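The same site in two structures of beta-1,4-exocellulase from Thermobifida fusca, which probably hydrolyses the glycosidic bonds of cellulose, as a family 6 glycoside hydrolase acting from the chain end: PDB 4AVO (chain A, 1.80 Å), residues A136-L141 and G162-V167, and PDB 4B4F (chain B, 2.20 Å), residues D136-L141 and G162-V167. Both blocks share one frame: the second was fitted to the first on N, CA, C and O of the twelve residues, RMSD 0.13 Å. Numbering follows each deposited sequence.

Structure 1 (4AVO); sequences ASLPNL and GYVNGV. Engineered in segment 136-141: Ala-136 (natural residue Asp).
The active-site loop after strand 127-133 of the family 6 catalytic domain packs here, with the helix it leads into, on the first turn of helix 162-175. Tyr-163 reaches across from that helix. CB of Ser-137 lies over one face of its ring, a CH-pi contact 4.2 Å from the centroid. Leu-138 and Leu-141 fill in beside it: CD2 of Leu-138 is 4.1 Å from CG2 of Val-164, and CD1 of Leu-141 is 3.8 Å from CB of Tyr-163. The hydroxyl of Tyr-163 is hydrogen-bonded to Gly-86 O. Ala-136, an engineered residue at the predicted proton-donor position, has positive phi (54°) and ends at CB. Its carbonyl O takes a weak bond from Asn-140 ND2 (2.9 Å, 116°). A water donates to Ala-136 O at 2.9 Å and weakly to Tyr-163 OH at 3.3 Å, joining the segments.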
loop_
_atom_site.group_PDB
_atom_site.type_symbol
_atom_site.label_atom_id
_atom_site.label_comp_id
_atom_site.label_asym_id
_atom_site.label_seq_id
_atom_site.Cartn_x
_atom_site.Cartn_y
_atom_site.Cartn_z
ATOM N N ALA A 136 -1.806 -0.734 -6.255
ATOM C CA ALA A 136 -1.163 -0.288 -7.498
ATOM C C ALA A 136 -1.885 -0.790 -8.749
ATOM O O ALA A 136 -1.258 -1.280 -9.696
ATOM C CB ALA A 136 0.321 -0.695 -7.519
ATOM N N SER A 137 -3.209 -0.681 -8.746
ATOM C CA SER A 137 -3.996 -1.071 -9.907
ATOM C C SER A 137 -4.629 0.154 -10.566
ATOM O O SER A 137 -4.075 0.726 -11.505
ATOM C CB SER A 137 -5.057 -2.118 -9.528
ATOM O OG SER A 137 -5.902 -1.671 -8.473
ATOM N N LEU A 138 -5.778 0.578 -10.052
ATOM C CA LEU A 138 -6.543 1.666 -10.664
ATOM C C LEU A 138 -5.759 2.956 -10.963
ATOM O O LEU A 138 -5.914 3.512 -12.051
ATOM C CB LEU A 138 -7.813 1.959 -9.855
ATOM C CG LEU A 138 -8.766 0.767 -9.710
ATOM C CD1 LEU A 138 -9.934 1.144 -8.806
ATOM C CD2 LEU A 138 -9.275 0.280 -11.072
ATOM N N PRO A 139 -4.898 3.416 -10.024
ATOM C CA PRO A 139 -4.133 4.643 -10.284
ATOM C C PRO A 139 -3.239 4.582 -11.528
ATOM O O PRO A 139 -2.952 5.625 -12.120
ATOM C CB PRO A 139 -3.296 4.802 -9.010
ATOM C CG PRO A 139 -4.121 4.133 -7.948
ATOM C CD PRO A 139 -4.673 2.931 -8.649
ATOM N N ASN A 140 -2.801 3.381 -11.910
ATOM C CA ASN A 140 -2.037 3.194 -13.145
ATOM C C ASN A 140 -2.823 3.534 -14.409
ATOM O O ASN A 140 -2.239 3.910 -15.429
ATOM C CB ASN A 140 -1.520 1.757 -13.252
ATOM C CG ASN A 140 -0.233 1.541 -12.494
ATOM O OD1 ASN A 140 0.693 2.346 -12.580
ATOM N ND2 ASN A 140 -0.164 0.446 -11.747
ATOM N N LEU A 141 -4.143 3.379 -14.350
ATOM C CA LEU A 141 -4.988 3.667 -15.498
ATOM C C LEU A 141 -5.129 5.172 -15.724
ATOM O O LEU A 141 -5.534 5.608 -16.809
ATOM C CB LEU A 141 -6.362 3.003 -15.352
ATOM C CG LEU A 141 -6.392 1.495 -15.054
ATOM C CD1 LEU A 141 -7.829 1.022 -14.884
ATOM C CD2 LEU A 141 -5.682 0.684 -16.131
ATOM N N GLY A 162 -10.275 -4.893 -17.451
ATOM C CA GLY A 162 -9.806 -5.914 -16.513
ATOM C C GLY A 162 -9.621 -5.439 -15.077
ATOM O O GLY A 162 -10.020 -6.123 -14.131
ATOM N N TYR A 163 -9.018 -4.268 -14.911
ATOM C CA TYR A 163 -8.786 -3.715 -13.574
ATOM C C TYR A 163 -10.103 -3.249 -12.970
ATOM O O TYR A 163 -10.441 -3.611 -11.848
ATOM C CB TYR A 163 -7.825 -2.531 -13.633
ATOM C CG TYR A 163 -6.343 -2.859 -13.606
ATOM C CD1 TYR A 163 -5.871 -4.162 -13.802
ATOM C CD2 TYR A 163 -5.410 -1.841 -13.425
ATOM C CE1 TYR A 163 -4.497 -4.443 -13.783
ATOM C CE2 TYR A 163 -4.042 -2.106 -13.414
ATOM C CZ TYR A 163 -3.595 -3.402 -13.592
ATOM O OH TYR A 163 -2.246 -3.646 -13.578
ATOM N N VAL A 164 -10.844 -2.443 -13.723
ATOM C CA VAL A 164 -12.110 -1.901 -13.238
ATOM C C VAL A 164 -13.119 -3.006 -12.882
ATOM O O VAL A 164 -13.716 -2.977 -11.803
ATOM C CB VAL A 164 -12.703 -0.880 -14.248
ATOM C CG1 VAL A 164 -14.186 -0.603 -13.954
ATOM C CG2 VAL A 164 -11.910 0.418 -14.205
ATOM N N ASN A 165 -13.284 -3.984 -13.776
ATOM C CA ASN A 165 -14.238 -5.068 -13.557
ATOM C C ASN A 165 -13.771 -6.062 -12.495
ATOM O O ASN A 165 -14.583 -6.608 -11.745
ATOM C CB ASN A 165 -14.566 -5.792 -14.870
ATOM C CG ASN A 165 -15.342 -4.913 -15.851
ATOM O OD1 ASN A 165 -16.103 -4.039 -15.447
ATOM N ND2 ASN A 165 -15.147 -5.151 -17.149
ATOM N N GLY A 166 -12.460 -6.273 -12.423
ATOM C CA GLY A 166 -11.877 -7.158 -11.422
ATOM C C GLY A 166 -12.055 -6.595 -10.025
ATOM O O GLY A 166 -12.459 -7.311 -9.110
ATOM N N VAL A 167 -11.770 -5.305 -9.867
ATOM C CA VAL A 167 -11.953 -4.636 -8.584
ATOM C C VAL A 167 -13.436 -4.662 -8.159
ATOM O O VAL A 167 -13.759 -5.049 -7.026
ATOM C CB VAL A 167 -11.376 -3.194 -8.601
ATOM C CG1 VAL A 167 -11.829 -2.405 -7.378
ATOM C CG2 VAL A 167 -9.842 -3.229 -8.663
HETATM O O HOH W 1 -1.970 -4.066 -10.287
#

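Structure 2 (4B4F); sequences DSLPNL and GYVNGV. With BGC (beta-D-glucopyranose), chain C.
At the predicted proton-donor site, the active-site loop meets the start of helix 162-175 through Tyr-163. CB of Ser-137 lies over one face of the Tyr-163 ring, a CH-pi contact 4.2 Å from the centroid. Leu-138 and Leu-141 fill in beside it: CD2 of Leu-138 is 4.1 Å from CG2 of Val-164, and CD1 of Leu-141 is 3.5 Å from CB of Tyr-163. The hydroxyl of Tyr-163 is hydrogen-bonded to Gly-86 O. Asp-136 has positive phi (61°), and its CB points away from helix 162-175. Its CG stands anti to the backbone N (chi1 -176°), 3.5 Å from C3 of the bound glucose unit; the closer approach of OD2 is doubtful. Asn-140 ND2 donates to Asp-136 OD1 at 3.0 Å, though the place of OD1 is less sure. Asp-136 O lies 3.1 Å from Asn-140 ND2.

Structure 1 against structure 2
A hydrogen bond from Asn-140(B) ND2 to Asp-136(B) OD1, 3.0 Å, is found in structure 2 alone; the place of OD1 is less sure. Ala-136(A) has no polar side-chain atom to make it. The engineered exchange thus removes the carboxyl group from the predicted proton-donor position, and with it a side-chain partner of the asparagine amide. If the predicted role is right, its absence from Ala-136(A) would probably impair proton donation. Asn-140(A) nevertheless keeps its place within the error. Asn-140(A) touches Ala-136(A), as Asn-140(B) touches Asp-136(B).

The packing behind the exchanged position is likewise kept: Ser-137(A), Leu-138(A), Leu-141(A), Tyr-163(A), Val-164(A) and Val-167(A) match their counterparts in place. Phi is positive at Ala-136(A) and Asp-136(B) alike, and the compared CA atoms coincide within the error. A glucose unit of a larger sugar is bound here in both structures.

At the exchanged position, the CB atoms of Ala-136(A) and Asp-136(B) coincide within the error. CG, OD1 and OD2 of Asp-136(B) have no counterpart in Ala-136(A), and no well-ordered atom given for structure 1 stands where they are.

Structure 2 (4B4F)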
loop_
_atom_site.group_PDB
_atom_site.type_symbol
_atom_site.label_atom_id
_atom_site.label_comp_id
_atom_site.label_asym_id
_atom_site.label_seq_id
_atom_site.Cartn_x
_atom_site.Cartn_y
_atom_site.Cartn_z
ATOM N N ASP B 136 -1.967 -0.926 -6.110
ATOM C CA ASP B 136 -1.210 -0.533 -7.290
ATOM C C ASP B 136 -1.896 -0.975 -8.592
ATOM O O ASP B 136 -1.293 -1.615 -9.455
ATOM C CB ASP B 136 0.217 -1.090 -7.175
ATOM C CG ASP B 136 1.103 -0.653 -8.303
ATOM O OD1 ASP B 136 0.903 0.454 -8.839
ATOM O OD2 ASP B 136 2.003 -1.433 -8.661
ATOM N N SER B 137 -3.166 -0.627 -8.722
ATOM C CA SER B 137 -3.943 -1.027 -9.878
ATOM C C SER B 137 -4.592 0.184 -10.547
ATOM O O SER B 137 -4.055 0.708 -11.522
ATOM C CB SER B 137 -4.986 -2.088 -9.494
ATOM O OG SER B 137 -5.877 -1.622 -8.491
ATOM N N LEU B 138 -5.715 0.649 -10.007
ATOM C CA LEU B 138 -6.510 1.685 -10.670
ATOM C C LEU B 138 -5.794 3.010 -11.002
ATOM O O LEU B 138 -6.065 3.578 -12.049
ATOM C CB LEU B 138 -7.817 1.944 -9.912
ATOM C CG LEU B 138 -8.763 0.747 -9.764
ATOM C CD1 LEU B 138 -9.812 1.046 -8.707
ATOM C CD2 LEU B 138 -9.396 0.353 -11.098
ATOM N N PRO B 139 -4.896 3.513 -10.116
ATOM C CA PRO B 139 -4.199 4.761 -10.451
ATOM C C PRO B 139 -3.246 4.654 -11.648
ATOM O O PRO B 139 -2.900 5.679 -12.239
ATOM C CB PRO B 139 -3.415 5.086 -9.178
ATOM C CG PRO B 139 -4.094 4.326 -8.096
ATOM C CD PRO B 139 -4.568 3.069 -8.747
ATOM N N ASN B 140 -2.827 3.434 -11.986
ATOM C CA ASN B 140 -2.047 3.176 -13.202
ATOM C C ASN B 140 -2.833 3.489 -14.478
ATOM O O ASN B 140 -2.254 3.809 -15.519
ATOM C CB ASN B 140 -1.571 1.718 -13.253
ATOM C CG ASN B 140 -0.315 1.472 -12.430
ATOM O OD1 ASN B 140 0.701 2.153 -12.596
ATOM N ND2 ASN B 140 -0.370 0.469 -11.554
ATOM N N LEU B 141 -4.151 3.379 -14.397
ATOM C CA LEU B 141 -4.996 3.638 -15.556
ATOM C C LEU B 141 -5.194 5.144 -15.781
ATOM O O LEU B 141 -5.701 5.557 -16.823
ATOM C CB LEU B 141 -6.339 2.909 -15.425
ATOM C CG LEU B 141 -6.320 1.396 -15.185
ATOM C CD1 LEU B 141 -7.732 0.876 -14.986
ATOM C CD2 LEU B 141 -5.644 0.641 -16.318
ATOM N N GLY B 162 -10.249 -4.776 -17.458
ATOM C CA GLY B 162 -9.845 -5.804 -16.496
ATOM C C GLY B 162 -9.620 -5.337 -15.062
ATOM O O GLY B 162 -9.978 -6.043 -14.112
ATOM N N TYR B 163 -9.002 -4.168 -14.905
ATOM C CA TYR B 163 -8.766 -3.598 -13.585
ATOM C C TYR B 163 -10.101 -3.169 -12.977
ATOM O O TYR B 163 -10.451 -3.607 -11.888
ATOM C CB TYR B 163 -7.792 -2.411 -13.659
ATOM C CG TYR B 163 -6.301 -2.733 -13.619
ATOM C CD1 TYR B 163 -5.817 -4.035 -13.798
ATOM C CD2 TYR B 163 -5.375 -1.713 -13.438
ATOM C CE1 TYR B 163 -4.448 -4.303 -13.776
ATOM C CE2 TYR B 163 -4.014 -1.964 -13.412
ATOM C CZ TYR B 163 -3.550 -3.251 -13.583
ATOM O OH TYR B 163 -2.193 -3.466 -13.548
ATOM N N VAL B 164 -10.855 -2.340 -13.700
ATOM C CA VAL B 164 -12.140 -1.831 -13.214
ATOM C C VAL B 164 -13.095 -2.980 -12.846
ATOM O O VAL B 164 -13.670 -2.989 -11.759
ATOM C CB VAL B 164 -12.786 -0.865 -14.237
ATOM C CG1 VAL B 164 -14.246 -0.589 -13.895
ATOM C CG2 VAL B 164 -11.998 0.439 -14.318
ATOM N N ASN B 165 -13.237 -3.949 -13.748
ATOM C CA ASN B 165 -14.158 -5.066 -13.556
ATOM C C ASN B 165 -13.704 -6.062 -12.488
ATOM O O ASN B 165 -14.524 -6.556 -11.712
ATOM C CB ASN B 165 -14.423 -5.777 -14.886
ATOM C CG ASN B 165 -15.199 -4.912 -15.855
ATOM O OD1 ASN B 165 -16.016 -4.093 -15.446
ATOM N ND2 ASN B 165 -14.949 -5.090 -17.147
ATOM N N GLY B 166 -12.399 -6.336 -12.457
ATOM C CA GLY B 166 -11.795 -7.195 -11.434
ATOM C C GLY B 166 -12.015 -6.660 -10.029
ATOM O O GLY B 166 -12.388 -7.409 -9.122
ATOM N N VAL B 167 -11.800 -5.356 -9.863
ATOM C CA VAL B 167 -11.978 -4.682 -8.572
ATOM C C VAL B 167 -13.450 -4.703 -8.141
ATOM O O VAL B 167 -13.769 -5.120 -7.024
ATOM C CB VAL B 167 -11.403 -3.236 -8.600
ATOM C CG1 VAL B 167 -11.820 -2.443 -7.369
ATOM C CG2 VAL B 167 -9.888 -3.272 -8.710
HETATM C C2 BGC C . 5.085 0.731 -8.492
HETATM C C3 BGC C . 4.558 -0.524 -7.781
HETATM C C4 BGC C . 4.714 -0.434 -6.254
HETATM C C5 BGC C . 4.051 0.889 -5.824
HETATM C C6 BGC C . 4.234 1.198 -4.344
HETATM C C1 BGC C . 4.462 2.019 -7.944
HETATM O O2 BGC C . 4.855 0.662 -9.884
HETATM O O3 BGC C . 5.199 -1.657 -8.313
HETATM O O4 BGC C . 4.127 -1.544 -5.554
HETATM O O5 BGC C . 4.535 2.032 -6.527
HETATM O O6 BGC C . 3.522 2.390 -4.089
#